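PDB 4K3C: outer membrane protein assembly factor BamA from Haemophilus ducreyi, which probably helps assemble beta-barrel proteins and insert them into the outer membrane within the Bam complex, and is represented here by two POTRA domains and the barrel. Local coordinates for residues Leu398-Ile406 with Val488-Leu496; Ile502-Lys511 with Gln523-Thr531. All coordinates share one frame; numbering follows the deposited sequence.

Contact 1 of 2, residues Leu398-Ile406 with Val488-Leu496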
ATOM      1  N   LEU A 398     -12.872  -1.311 -16.894  1.00 44.58           N
ATOM      2  CA  LEU A 398     -13.698  -0.784 -17.981  1.00 39.86           C
ATOM      3  C   LEU A 398     -15.137  -0.626 -17.555  1.00 37.45           C
ATOM      4  O   LEU A 398     -15.958  -1.496 -17.812  1.00 41.65           O
ATOM      5  CB  LEU A 398     -13.649  -1.710 -19.195  1.00 42.90           C
ATOM      6  CG  LEU A 398     -13.657  -1.117 -20.605  1.00 42.69           C
ATOM      7  CD1 LEU A 398     -14.103  -2.167 -21.593  1.00 45.26           C
ATOM      8  CD2 LEU A 398     -14.527   0.089 -20.687  1.00 40.68           C
ATOM      9  N   ARG A 399     -15.458   0.498 -16.935  1.00 29.55           N
ATOM     10  CA  ARG A 399     -16.822   0.709 -16.492  1.00 29.64           C
ATOM     11  C   ARG A 399     -17.857   0.587 -17.628  1.00 40.30           C
ATOM     12  O   ARG A 399     -17.532   0.775 -18.795  1.00 34.70           O
ATOM     13  CB  ARG A 399     -16.897   2.013 -15.724  1.00 29.80           C
ATOM     14  CG  ARG A 399     -16.087   1.909 -14.446  1.00 42.77           C
ATOM     15  CD  ARG A 399     -16.023   3.203 -13.675  1.00 46.75           C
ATOM     16  NE  ARG A 399     -14.938   4.056 -14.151  1.00 42.61           N
ATOM     17  CZ  ARG A 399     -14.297   4.931 -13.390  1.00 48.64           C
ATOM     18  NH1 ARG A 399     -13.315   5.664 -13.913  1.00 58.24           N
ATOM     19  NH2 ARG A 399     -14.637   5.067 -12.107  1.00 42.83           N
ATOM     20  N   GLY A 400     -19.086   0.199 -17.295  1.00 42.23           N
ATOM     21  CA  GLY A 400     -20.080  -0.070 -18.320  1.00 38.68           C
ATOM     22  C   GLY A 400     -20.003  -1.477 -18.908  1.00 39.46           C
ATOM     23  O   GLY A 400     -20.997  -2.020 -19.381  1.00 39.10           O
ATOM     24  N   PHE A 401     -18.829  -2.085 -18.899  1.00 35.90           N
ATOM     25  CA  PHE A 401     -18.776  -3.503 -19.239  1.00 36.65           C
ATOM     26  C   PHE A 401     -18.763  -4.366 -17.967  1.00 39.35           C
ATOM     27  O   PHE A 401     -18.221  -3.959 -16.938  1.00 44.23           O
ATOM     28  CB  PHE A 401     -17.588  -3.797 -20.150  1.00 32.33           C
ATOM     29  CG  PHE A 401     -17.630  -3.044 -21.455  1.00 39.38           C
ATOM     30  CD1 PHE A 401     -17.404  -1.677 -21.488  1.00 40.21           C
ATOM     31  CD2 PHE A 401     -17.900  -3.698 -22.644  1.00 39.86           C
ATOM     32  CE1 PHE A 401     -17.439  -0.987 -22.674  1.00 44.70           C
ATOM     33  CE2 PHE A 401     -17.931  -3.002 -23.834  1.00 44.66           C
ATOM     34  CZ  PHE A 401     -17.704  -1.645 -23.847  1.00 42.53           C
ATOM     35  N   ALA A 402     -19.389  -5.538 -18.015  1.00 36.57           N
ATOM     36  CA  ALA A 402     -19.400  -6.391 -16.831  1.00 43.52           C
ATOM     37  C   ALA A 402     -17.997  -6.901 -16.561  1.00 42.91           C
ATOM     38  O   ALA A 402     -17.170  -6.967 -17.468  1.00 43.22           O
ATOM     39  CB  ALA A 402     -20.347  -7.543 -17.002  1.00 43.68           C
ATOM     40  N   GLY A 403     -17.729  -7.242 -15.308  1.00 36.70           N
ATOM     41  CA  GLY A 403     -16.437  -7.788 -14.948  1.00 34.64           C
ATOM     42  C   GLY A 403     -16.080  -9.004 -15.791  1.00 41.54           C
ATOM     43  O   GLY A 403     -16.904  -9.900 -16.002  1.00 35.85           O
ATOM     44  N   GLY A 404     -14.852  -9.010 -16.304  1.00 48.25           N
ATOM     45  CA  GLY A 404     -14.321 -10.133 -17.057  1.00 50.31           C
ATOM     46  C   GLY A 404     -15.006 -10.407 -18.376  1.00 56.54           C
ATOM     47  O   GLY A 404     -14.904 -11.511 -18.907  1.00 65.81           O
ATOM     48  N   SER A 405     -15.689  -9.397 -18.907  1.00 54.57           N
ATOM     49  CA  SER A 405     -16.412  -9.529 -20.166  1.00 51.08           C
ATOM     50  C   SER A 405     -15.543  -9.227 -21.378  1.00 41.70           C
ATOM     51  O   SER A 405     -15.932  -9.514 -22.504  1.00 54.04           O
ATOM     52  CB  SER A 405     -17.651  -8.630 -20.174  1.00 58.25           C
ATOM     53  OG  SER A 405     -17.292  -7.280 -19.971  1.00 64.25           O
ATOM     54  N   ILE A 406     -14.363  -8.662 -21.150  1.00 40.13           N
ATOM     55  CA  ILE A 406     -13.468  -8.280 -22.243  1.00 41.57           C
ATOM     56  C   ILE A 406     -12.257  -9.199 -22.439  1.00 43.14           C
ATOM     57  O   ILE A 406     -11.301  -9.135 -21.679  1.00 30.34           O
ATOM     58  CB  ILE A 406     -12.909  -6.861 -22.027  1.00 42.53           C
ATOM     59  CG1 ILE A 406     -14.028  -5.897 -21.650  1.00 48.48           C
ATOM     60  CG2 ILE A 406     -12.181  -6.385 -23.262  1.00 30.43           C
ATOM     61  CD1 ILE A 406     -15.033  -5.716 -22.731  1.00 58.74           C
ATOM     62  N   VAL A 488     -10.072  -2.623 -29.216  1.00 45.73           N
ATOM     63  CA  VAL A 488     -10.207  -1.844 -28.009  1.00 47.64           C
ATOM     64  C   VAL A 488     -11.658  -1.438 -27.770  1.00 48.61           C
ATOM     65  O   VAL A 488     -12.400  -1.093 -28.708  1.00 52.95           O
ATOM     66  CB  VAL A 488      -9.349  -0.579 -28.127  1.00 38.60           C
ATOM     67  CG1 VAL A 488      -9.269   0.129 -26.813  1.00 43.74           C
ATOM     68  CG2 VAL A 488      -7.970  -0.957 -28.598  1.00 35.53           C
ATOM     69  N   ARG A 489     -12.061  -1.498 -26.509  1.00 32.25           N
ATOM     70  CA  ARG A 489     -13.363  -1.001 -26.126  1.00 33.27           C
ATOM     71  C   ARG A 489     -13.180   0.169 -25.210  1.00 35.49           C
ATOM     72  O   ARG A 489     -12.118   0.333 -24.603  1.00 32.96           O
ATOM     73  CB  ARG A 489     -14.175  -2.095 -25.451  1.00 42.26           C
ATOM     74  CG  ARG A 489     -14.791  -3.042 -26.453  1.00 52.07           C
ATOM     75  CD  ARG A 489     -14.697  -4.450 -25.991  1.00 43.29           C
ATOM     76  NE  ARG A 489     -13.605  -5.178 -26.617  1.00 43.08           N
ATOM     77  CZ  ARG A 489     -13.684  -6.467 -26.940  1.00 46.96           C
ATOM     78  NH1 ARG A 489     -14.816  -7.116 -26.716  1.00 46.20           N
ATOM     79  NH2 ARG A 489     -12.649  -7.107 -27.477  1.00 46.08           N
ATOM     80  N   ALA A 490     -14.212   0.988 -25.121  1.00 34.79           N
ATOM     81  CA  ALA A 490     -14.141   2.148 -24.284  1.00 30.21           C
ATOM     82  C   ALA A 490     -15.527   2.631 -23.894  1.00 81.70           C
ATOM     83  O   ALA A 490     -16.532   2.275 -24.492  1.00 31.12           O
ATOM     84  CB  ALA A 490     -13.391   3.210 -24.986  1.00 30.26           C
ATOM     85  N   SER A 491     -15.567   3.459 -22.871  1.00 30.36           N
ATOM     86  CA  SER A 491     -16.822   3.925 -22.348  1.00 40.31           C
ATOM     87  C   SER A 491     -16.635   5.288 -21.735  1.00 40.57           C
ATOM     88  O   SER A 491     -15.505   5.707 -21.463  1.00 42.53           O
ATOM     89  CB  SER A 491     -17.305   2.967 -21.261  1.00 47.76           C
ATOM     90  OG  SER A 491     -16.481   3.021 -20.100  1.00 45.80           O
ATOM     91  N   ALA A 492     -17.751   5.960 -21.483  1.00 35.92           N
ATOM     92  CA  ALA A 492     -17.725   7.238 -20.792  1.00 36.23           C
ATOM     93  C   ALA A 492     -18.863   7.331 -19.778  1.00 35.30           C
ATOM     94  O   ALA A 492     -19.968   6.820 -20.022  1.00 32.44           O
ATOM     95  CB  ALA A 492     -17.809   8.346 -21.775  1.00 31.93           C
ATOM     96  N   GLY A 493     -18.607   7.956 -18.631  1.00 33.09           N
ATOM     97  CA  GLY A 493     -19.665   8.038 -17.648  1.00 39.25           C
ATOM     98  C   GLY A 493     -19.509   9.036 -16.534  1.00 32.97           C
ATOM     99  O   GLY A 493     -18.572   9.832 -16.517  1.00 34.93           O
ATOM    100  N   ILE A 494     -20.481   9.004 -15.633  1.00 33.57           N
ATOM    101  CA  ILE A 494     -20.423   9.676 -14.338  1.00 52.82           C
ATOM    102  C   ILE A 494     -20.007   8.648 -13.294  1.00 41.67           C
ATOM    103  O   ILE A 494     -20.231   7.451 -13.453  1.00 33.83           O
ATOM    104  CB  ILE A 494     -21.804  10.213 -13.912  1.00 54.87           C
ATOM    105  CG1 ILE A 494     -22.492  10.881 -15.094  1.00 69.23           C
ATOM    106  CG2 ILE A 494     -21.683  11.218 -12.770  1.00 44.83           C
ATOM    107  CD1 ILE A 494     -21.759  12.078 -15.610  1.00 73.00           C
ATOM    108  N   ALA A 495     -19.409   9.119 -12.218  1.00 42.19           N
ATOM    109  CA  ALA A 495     -18.940   8.223 -11.189  1.00 52.24           C
ATOM    110  C   ALA A 495     -18.999   8.980  -9.881  1.00 60.28           C
ATOM    111  O   ALA A 495     -18.472  10.087  -9.765  1.00 68.18           O
ATOM    112  CB  ALA A 495     -17.524   7.761 -11.498  1.00 32.29           C
ATOM    113  N   LEU A 496     -19.679   8.400  -8.902  1.00 60.85           N
ATOM    114  CA  LEU A 496     -19.773   9.020  -7.591  1.00 54.31           C
ATOM    115  C   LEU A 496     -19.076   8.113  -6.631  1.00 52.15           C
ATOM    116  O   LEU A 496     -19.209   6.896  -6.717  1.00 63.53           O
ATOM    117  CB  LEU A 496     -21.230   9.180  -7.151  1.00 51.36           C
ATOM    118  CG  LEU A 496     -21.441  10.161  -5.988  1.00 55.75           C
ATOM    119  CD1 LEU A 496     -22.766  10.900  -6.130  1.00 47.16           C
ATOM    120  CD2 LEU A 496     -21.354   9.469  -4.624  1.00 64.74           C
TER

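Contact 2 of 2, residues Ile502-Lys511 with Gln523-Thr531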
ATOM      1  N   ILE A 502     -20.105   4.449   7.453  1.00 75.59           N
ATOM      2  CA  ILE A 502     -20.244   2.998   7.586  1.00 72.00           C
ATOM      3  C   ILE A 502     -19.248   2.272   6.695  1.00 65.88           C
ATOM      4  O   ILE A 502     -19.091   1.059   6.783  1.00 57.37           O
ATOM      5  CB  ILE A 502     -21.664   2.520   7.204  1.00 77.85           C
ATOM      6  CG1 ILE A 502     -21.770   2.282   5.694  1.00 77.09           C
ATOM      7  CG2 ILE A 502     -22.696   3.531   7.652  1.00 86.80           C
ATOM      8  CD1 ILE A 502     -22.936   1.398   5.284  1.00 73.55           C
ATOM      9  N   GLY A 503     -18.583   3.029   5.832  1.00 62.67           N
ATOM     10  CA  GLY A 503     -17.680   2.455   4.859  1.00 55.77           C
ATOM     11  C   GLY A 503     -17.905   3.059   3.492  1.00 66.39           C
ATOM     12  O   GLY A 503     -18.830   3.854   3.298  1.00 75.54           O
ATOM     13  N   PRO A 504     -17.060   2.677   2.527  1.00 54.94           N
ATOM     14  CA  PRO A 504     -16.962   3.312   1.213  1.00 49.35           C
ATOM     15  C   PRO A 504     -17.976   2.823   0.189  1.00 44.25           C
ATOM     16  O   PRO A 504     -17.966   1.655  -0.190  1.00 48.38           O
ATOM     17  CB  PRO A 504     -15.554   2.935   0.769  1.00 43.62           C
ATOM     18  CG  PRO A 504     -15.314   1.642   1.423  1.00 36.39           C
ATOM     19  CD  PRO A 504     -16.029   1.650   2.715  1.00 36.93           C
ATOM     20  N   LEU A 505     -18.837   3.726  -0.261  1.00 35.14           N
ATOM     21  CA  LEU A 505     -19.690   3.459  -1.411  1.00 50.92           C
ATOM     22  C   LEU A 505     -19.063   4.102  -2.630  1.00 56.93           C
ATOM     23  O   LEU A 505     -18.524   5.208  -2.548  1.00 58.93           O
ATOM     24  CB  LEU A 505     -21.075   4.057  -1.224  1.00 47.88           C
ATOM     25  CG  LEU A 505     -21.880   3.661   0.007  1.00 52.60           C
ATOM     26  CD1 LEU A 505     -21.425   4.426   1.233  1.00 52.73           C
ATOM     27  CD2 LEU A 505     -23.329   3.928  -0.266  1.00 53.84           C
ATOM     28  N   SER A 506     -19.120   3.419  -3.766  1.00 62.07           N
ATOM     29  CA  SER A 506     -18.716   4.044  -5.022  1.00 59.07           C
ATOM     30  C   SER A 506     -19.645   3.628  -6.154  1.00 56.63           C
ATOM     31  O   SER A 506     -19.917   2.448  -6.361  1.00 55.27           O
ATOM     32  CB  SER A 506     -17.241   3.772  -5.358  1.00 51.70           C
ATOM     33  OG  SER A 506     -17.041   2.491  -5.901  1.00 50.51           O
ATOM     34  N   PHE A 507     -20.151   4.615  -6.871  1.00 52.73           N
ATOM     35  CA  PHE A 507     -21.096   4.350  -7.936  1.00 54.84           C
ATOM     36  C   PHE A 507     -20.540   4.740  -9.312  1.00 56.08           C
ATOM     37  O   PHE A 507     -19.534   5.449  -9.427  1.00 58.15           O
ATOM     38  CB  PHE A 507     -22.417   5.051  -7.639  1.00 49.58           C
ATOM     39  CG  PHE A 507     -22.994   4.692  -6.297  1.00 56.70           C
ATOM     40  CD1 PHE A 507     -22.648   5.414  -5.158  1.00 59.16           C
ATOM     41  CD2 PHE A 507     -23.882   3.631  -6.173  1.00 55.55           C
ATOM     42  CE1 PHE A 507     -23.182   5.088  -3.919  1.00 59.53           C
ATOM     43  CE2 PHE A 507     -24.422   3.297  -4.942  1.00 52.96           C
ATOM     44  CZ  PHE A 507     -24.072   4.024  -3.808  1.00 57.95           C
ATOM     45  N   SER A 508     -21.196   4.250 -10.351  1.00 45.80           N
ATOM     46  CA  SER A 508     -20.759   4.463 -11.706  1.00 32.71           C
ATOM     47  C   SER A 508     -21.966   4.220 -12.575  1.00 39.29           C
ATOM     48  O   SER A 508     -22.677   3.228 -12.390  1.00 36.19           O
ATOM     49  CB  SER A 508     -19.667   3.462 -12.082  1.00 46.33           C
ATOM     50  OG  SER A 508     -20.085   2.610 -13.152  1.00 49.19           O
ATOM     51  N   TYR A 509     -22.228   5.144 -13.494  1.00 35.28           N
ATOM     52  CA  TYR A 509     -23.149   4.880 -14.585  1.00 39.36           C
ATOM     53  C   TYR A 509     -22.317   5.120 -15.803  1.00 44.41           C
ATOM     54  O   TYR A 509     -21.767   6.201 -15.972  1.00 54.12           O
ATOM     55  CB  TYR A 509     -24.341   5.835 -14.571  1.00 48.56           C
ATOM     56  CG  TYR A 509     -25.489   5.407 -15.470  1.00 62.54           C
ATOM     57  CD1 TYR A 509     -25.275   5.091 -16.805  1.00 65.33           C
ATOM     58  CD2 TYR A 509     -26.782   5.313 -14.978  1.00 69.46           C
ATOM     59  CE1 TYR A 509     -26.309   4.700 -17.622  1.00 67.90           C
ATOM     60  CE2 TYR A 509     -27.822   4.928 -15.791  1.00 75.87           C
ATOM     61  CZ  TYR A 509     -27.578   4.623 -17.116  1.00 77.20           C
ATOM     62  OH  TYR A 509     -28.611   4.237 -17.943  1.00 88.83           O
ATOM     63  N   ALA A 510     -22.201   4.120 -16.656  1.00 33.13           N
ATOM     64  CA  ALA A 510     -21.369   4.315 -17.822  1.00 45.20           C
ATOM     65  C   ALA A 510     -22.063   3.806 -19.056  1.00 49.55           C
ATOM     66  O   ALA A 510     -22.796   2.816 -19.011  1.00 46.03           O
ATOM     67  CB  ALA A 510     -19.987   3.666 -17.643  1.00 38.17           C
ATOM     68  N   LYS A 511     -21.838   4.517 -20.152  1.00 51.51           N
ATOM     69  CA  LYS A 511     -22.338   4.116 -21.444  1.00 45.30           C
ATOM     70  C   LYS A 511     -21.088   3.798 -22.261  1.00 42.75           C
ATOM     71  O   LYS A 511     -20.065   4.465 -22.106  1.00 50.14           O
ATOM     72  CB  LYS A 511     -23.117   5.275 -22.051  1.00 50.92           C
ATOM     73  CG  LYS A 511     -24.152   4.878 -23.076  1.00 74.72           C
ATOM     74  CD  LYS A 511     -24.443   6.049 -24.030  1.00 89.99           C
ATOM     75  CE  LYS A 511     -23.194   6.484 -24.807  1.00 85.92           C
ATOM     76  NZ  LYS A 511     -23.519   7.386 -25.951  1.00 85.13           N
ATOM     77  N   GLN A 523     -24.123  -1.349 -17.326  1.00 43.99           N
ATOM     78  CA  GLN A 523     -24.014   0.103 -17.196  1.00 41.03           C
ATOM     79  C   GLN A 523     -23.903   0.623 -15.770  1.00 50.16           C
ATOM     80  O   GLN A 523     -23.024   1.434 -15.453  1.00 62.56           O
ATOM     81  CB  GLN A 523     -25.219   0.765 -17.848  1.00 46.86           C
ATOM     82  CG  GLN A 523     -25.597   0.140 -19.149  1.00 57.69           C
ATOM     83  CD  GLN A 523     -26.446   1.049 -19.978  1.00 60.92           C
ATOM     84  OE1 GLN A 523     -27.648   1.182 -19.743  1.00 73.61           O
ATOM     85  NE2 GLN A 523     -25.829   1.696 -20.952  1.00 50.27           N
ATOM     86  N   PHE A 524     -24.818   0.198 -14.914  1.00 44.46           N
ATOM     87  CA  PHE A 524     -24.748   0.637 -13.538  1.00 45.78           C
ATOM     88  C   PHE A 524     -23.948  -0.373 -12.722  1.00 47.87           C
ATOM     89  O   PHE A 524     -24.162  -1.578 -12.796  1.00 61.08           O
ATOM     90  CB  PHE A 524     -26.140   0.863 -12.960  1.00 38.88           C
ATOM     91  CG  PHE A 524     -26.131   1.443 -11.588  1.00 49.56           C
ATOM     92  CD1 PHE A 524     -25.719   2.747 -11.380  1.00 53.40           C
ATOM     93  CD2 PHE A 524     -26.537   0.684 -10.497  1.00 59.72           C
ATOM     94  CE1 PHE A 524     -25.714   3.293 -10.106  1.00 61.92           C
ATOM     95  CE2 PHE A 524     -26.539   1.215  -9.222  1.00 63.44           C
ATOM     96  CZ  PHE A 524     -26.126   2.525  -9.022  1.00 65.81           C
ATOM     97  N   GLN A 525     -23.000   0.139 -11.961  1.00 40.02           N
ATOM     98  CA  GLN A 525     -22.113  -0.683 -11.182  1.00 32.64           C
ATOM     99  C   GLN A 525     -21.856   0.052  -9.871  1.00 47.94           C
ATOM    100  O   GLN A 525     -21.998   1.266  -9.809  1.00 56.16           O
ATOM    101  CB  GLN A 525     -20.825  -0.928 -11.967  1.00 34.24           C
ATOM    102  CG  GLN A 525     -21.039  -1.744 -13.243  1.00 31.75           C
ATOM    103  CD  GLN A 525     -19.943  -1.555 -14.277  1.00 55.19           C
ATOM    104  OE1 GLN A 525     -19.535  -0.425 -14.577  1.00 51.13           O
ATOM    105  NE2 GLN A 525     -19.482  -2.662 -14.853  1.00 30.83           N
ATOM    106  N   PHE A 526     -21.499  -0.666  -8.814  1.00 38.26           N
ATOM    107  CA  PHE A 526     -21.393  -0.029  -7.505  1.00 42.31           C
ATOM    108  C   PHE A 526     -20.731  -0.972  -6.535  1.00 47.02           C
ATOM    109  O   PHE A 526     -20.901  -2.177  -6.655  1.00 50.76           O
ATOM    110  CB  PHE A 526     -22.790   0.283  -6.964  1.00 40.29           C
ATOM    111  CG  PHE A 526     -23.577  -0.945  -6.621  1.00 39.68           C
ATOM    112  CD1 PHE A 526     -24.240  -1.664  -7.617  1.00 43.31           C
ATOM    113  CD2 PHE A 526     -23.644  -1.397  -5.317  1.00 34.74           C
ATOM    114  CE1 PHE A 526     -24.949  -2.808  -7.324  1.00 36.43           C
ATOM    115  CE2 PHE A 526     -24.357  -2.543  -5.007  1.00 46.41           C
ATOM    116  CZ  PHE A 526     -25.009  -3.246  -6.011  1.00 46.71           C
ATOM    117  N   THR A 527     -19.991  -0.446  -5.566  1.00 32.20           N
ATOM    118  CA  THR A 527     -19.684  -1.262  -4.403  1.00 49.27           C
ATOM    119  C   THR A 527     -20.018  -0.571  -3.089  1.00 50.97           C
ATOM    120  O   THR A 527     -20.099   0.660  -3.004  1.00 46.52           O
ATOM    121  CB  THR A 527     -18.239  -1.800  -4.359  1.00 31.13           C
ATOM    122  OG1 THR A 527     -17.319  -0.712  -4.273  1.00 30.91           O
ATOM    123  CG2 THR A 527     -17.949  -2.649  -5.558  1.00 33.56           C
ATOM    124  N   VAL A 528     -20.213  -1.407  -2.074  1.00 33.18           N
ATOM    125  CA  VAL A 528     -20.617  -0.987  -0.754  1.00 34.09           C
ATOM    126  C   VAL A 528     -19.842  -1.884   0.190  1.00 47.13           C
ATOM    127  O   VAL A 528     -19.794  -3.098  -0.003  1.00 42.89           O
ATOM    128  CB  VAL A 528     -22.130  -1.195  -0.569  1.00 35.20           C
ATOM    129  CG1 VAL A 528     -22.464  -1.506   0.887  1.00 41.40           C
ATOM    130  CG2 VAL A 528     -22.883   0.026  -1.073  1.00 35.95           C
ATOM    131  N   GLY A 529     -19.199  -1.296   1.189  1.00 49.53           N
ATOM    132  CA  GLY A 529     -18.342  -2.068   2.063  1.00 57.99           C
ATOM    133  C   GLY A 529     -18.305  -1.519   3.470  1.00 71.68           C
ATOM    134  O   GLY A 529     -18.441  -0.316   3.674  1.00 85.95           O
ATOM    135  N   SER A 530     -18.133  -2.405   4.443  1.00 62.80           N
ATOM    136  CA  SER A 530     -18.055  -1.995   5.833  1.00 56.36           C
ATOM    137  C   SER A 530     -17.081  -2.874   6.567  1.00 66.00           C
ATOM    138  O   SER A 530     -16.956  -4.050   6.248  1.00 71.12           O
ATOM    139  CB  SER A 530     -19.412  -2.107   6.504  1.00 52.23           C
ATOM    140  OG  SER A 530     -19.268  -1.780   7.869  1.00 54.83           O
ATOM    141  N   THR A 531     -16.386  -2.299   7.545  1.00 78.39           N
ATOM    142  CA  THR A 531     -15.479  -3.061   8.406  1.00 88.27           C
ATOM    143  C   THR A 531     -15.710  -2.741   9.889  1.00 97.47           C
ATOM    144  O   THR A 531     -15.983  -1.597  10.256  1.00 97.40           O
ATOM    145  CB  THR A 531     -13.976  -2.834   8.057  1.00 64.42           C
ATOM    146  OG1 THR A 531     -13.585  -1.495   8.393  1.00 73.31           O
ATOM    147  CG2 THR A 531     -13.694  -3.095   6.577  1.00 61.75           C
TER

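Contact 1 of 2, residues Leu398-Ile406 with Val488-Leu496
Leu398, Arg399 and Phe401 belong to an Arg-Gly-Phe turn of the kind conserved in the long loop 6 of Omp85 proteins, and here they rest on Arg489 and Ser491 of the barrel strand 489-500. The turn is type II, closed by Phe401 N on Leu398 O (3.1 Å); Gly400 takes the positive phi of its third position, where glycine is most at ease. The barrel strand answers with one polar grip: Ser491 OG donates to Arg399 O at 2.8 Å. With chi1 at 69°, this hydroxyl sits between the backbone N and the carbonyl carbon and reaches the acceptor from above the carbonyl plane, 41° out of it. Beside it Leu398 CD2 lies 3.6 Å from Ser491 OG, while Leu398 CD1 lies over one face of the Phe401 ring, toward its rim. That ring offers its edge to Ala490 O, which lies in the ring plane, and brings CZ to Arg489 CB at 3.9 Å. Arg489 bends at chi2 and chi3: Ile406 CD1 packs on its CD at 3.5 Å, and Ile406 CG2 lies over one guanidinium face. Farther along, small Ala495 accommodates the head of Arg399, with CB 4.0 Å from NH2. Both arginine heads find acids elsewhere, Arg399 at Asp460 and Arg489 at Asp519, and Phe458 adds a cation-pi contact to Arg399. The chemistry therefore divides: the aliphatic stem of Arg489 gives Leu398, Phe401 and Ile406 an apolar seat, while the charges of both arginines, probably costly to bury alone, are balanced by carboxylates.

Contact 2 of 2, residues Ile502-Lys511 with Gln523-Thr531
The side chains of Phe507 and Phe524 lie side by side, pointing the same way, and their rings meet obliquely with Phe507 CD2 3.8 Å from Phe524 CZ. Phe526 adds its stem: its CB approaches the Phe507 ring obliquely, 3.6 Å from CD2. The torsions explain the difference, for Phe524 has CG anti to the backbone N (chi1 -174°) and swings its ring toward strand 503-511, whereas Phe526, with CG between the backbone N and the carbonyl carbon (chi1 68°), carries its ring away. Tyr509 lies alongside Gln523, its ring oblique to Gln523 CB and turned 58° from the amide plane. Farther along, Leu505 CG and Val528 CG2 touch at 3.9 Å. These bulky groups suit the outward, probably lipid-facing surface of a membrane barrel.

Between the strands the backbone ladder is antiparallel, strongest at Ser506 and Thr527, a hydrogen-bonded pair with N to O 3.0 Å each way; Phe507 faces Phe526 in a non-hydrogen-bonded pair. At Ser508 and Gln525 the bond from Gln525 N to Ser508 O is straight, but the return bond is weak. Their side chains turn to the barrel interior, where Ser508 OG makes a weak bond to Gln525 OE1 (3.4 Å); that oxygen's stronger partner is Gly400 N of the inserted loop. Near the hairpin's open end Ser530 OG donates to Ile502 O at 3.0 Å, nearly in line with the C=O bond.

Strand 489-500 flanks 503-511 on one side, its backbone bonding Leu505, Phe507, Tyr509 and Lys511. Beyond 523-531 comes strand 160-169, the first of the barrel, so this last hairpin takes part in closing the cylinder, with Ser170 reaching Phe526.

Overall arrangement
Contact 1 is buried inside the barrel, where loop residues settle against the inner side of strand 489-500; contact 2 is a surface pairing within the wall, with its aromatic residues outward. The former depends on side chains, with a single hydrogen bond across it, while the latter follows the repeating backbone ladder of an antiparallel hairpin. Their centres lie about 14 Å apart, and the two are continuous: strands 489-500 and 503-512 are neighbours, with Ala492 N probably bonded to Lys511 O. The turn of contact 1 also touches the inward face of contact 2, Arg399 lying against Ser508 and Ala510, which links the loop to three consecutive strands of the wall.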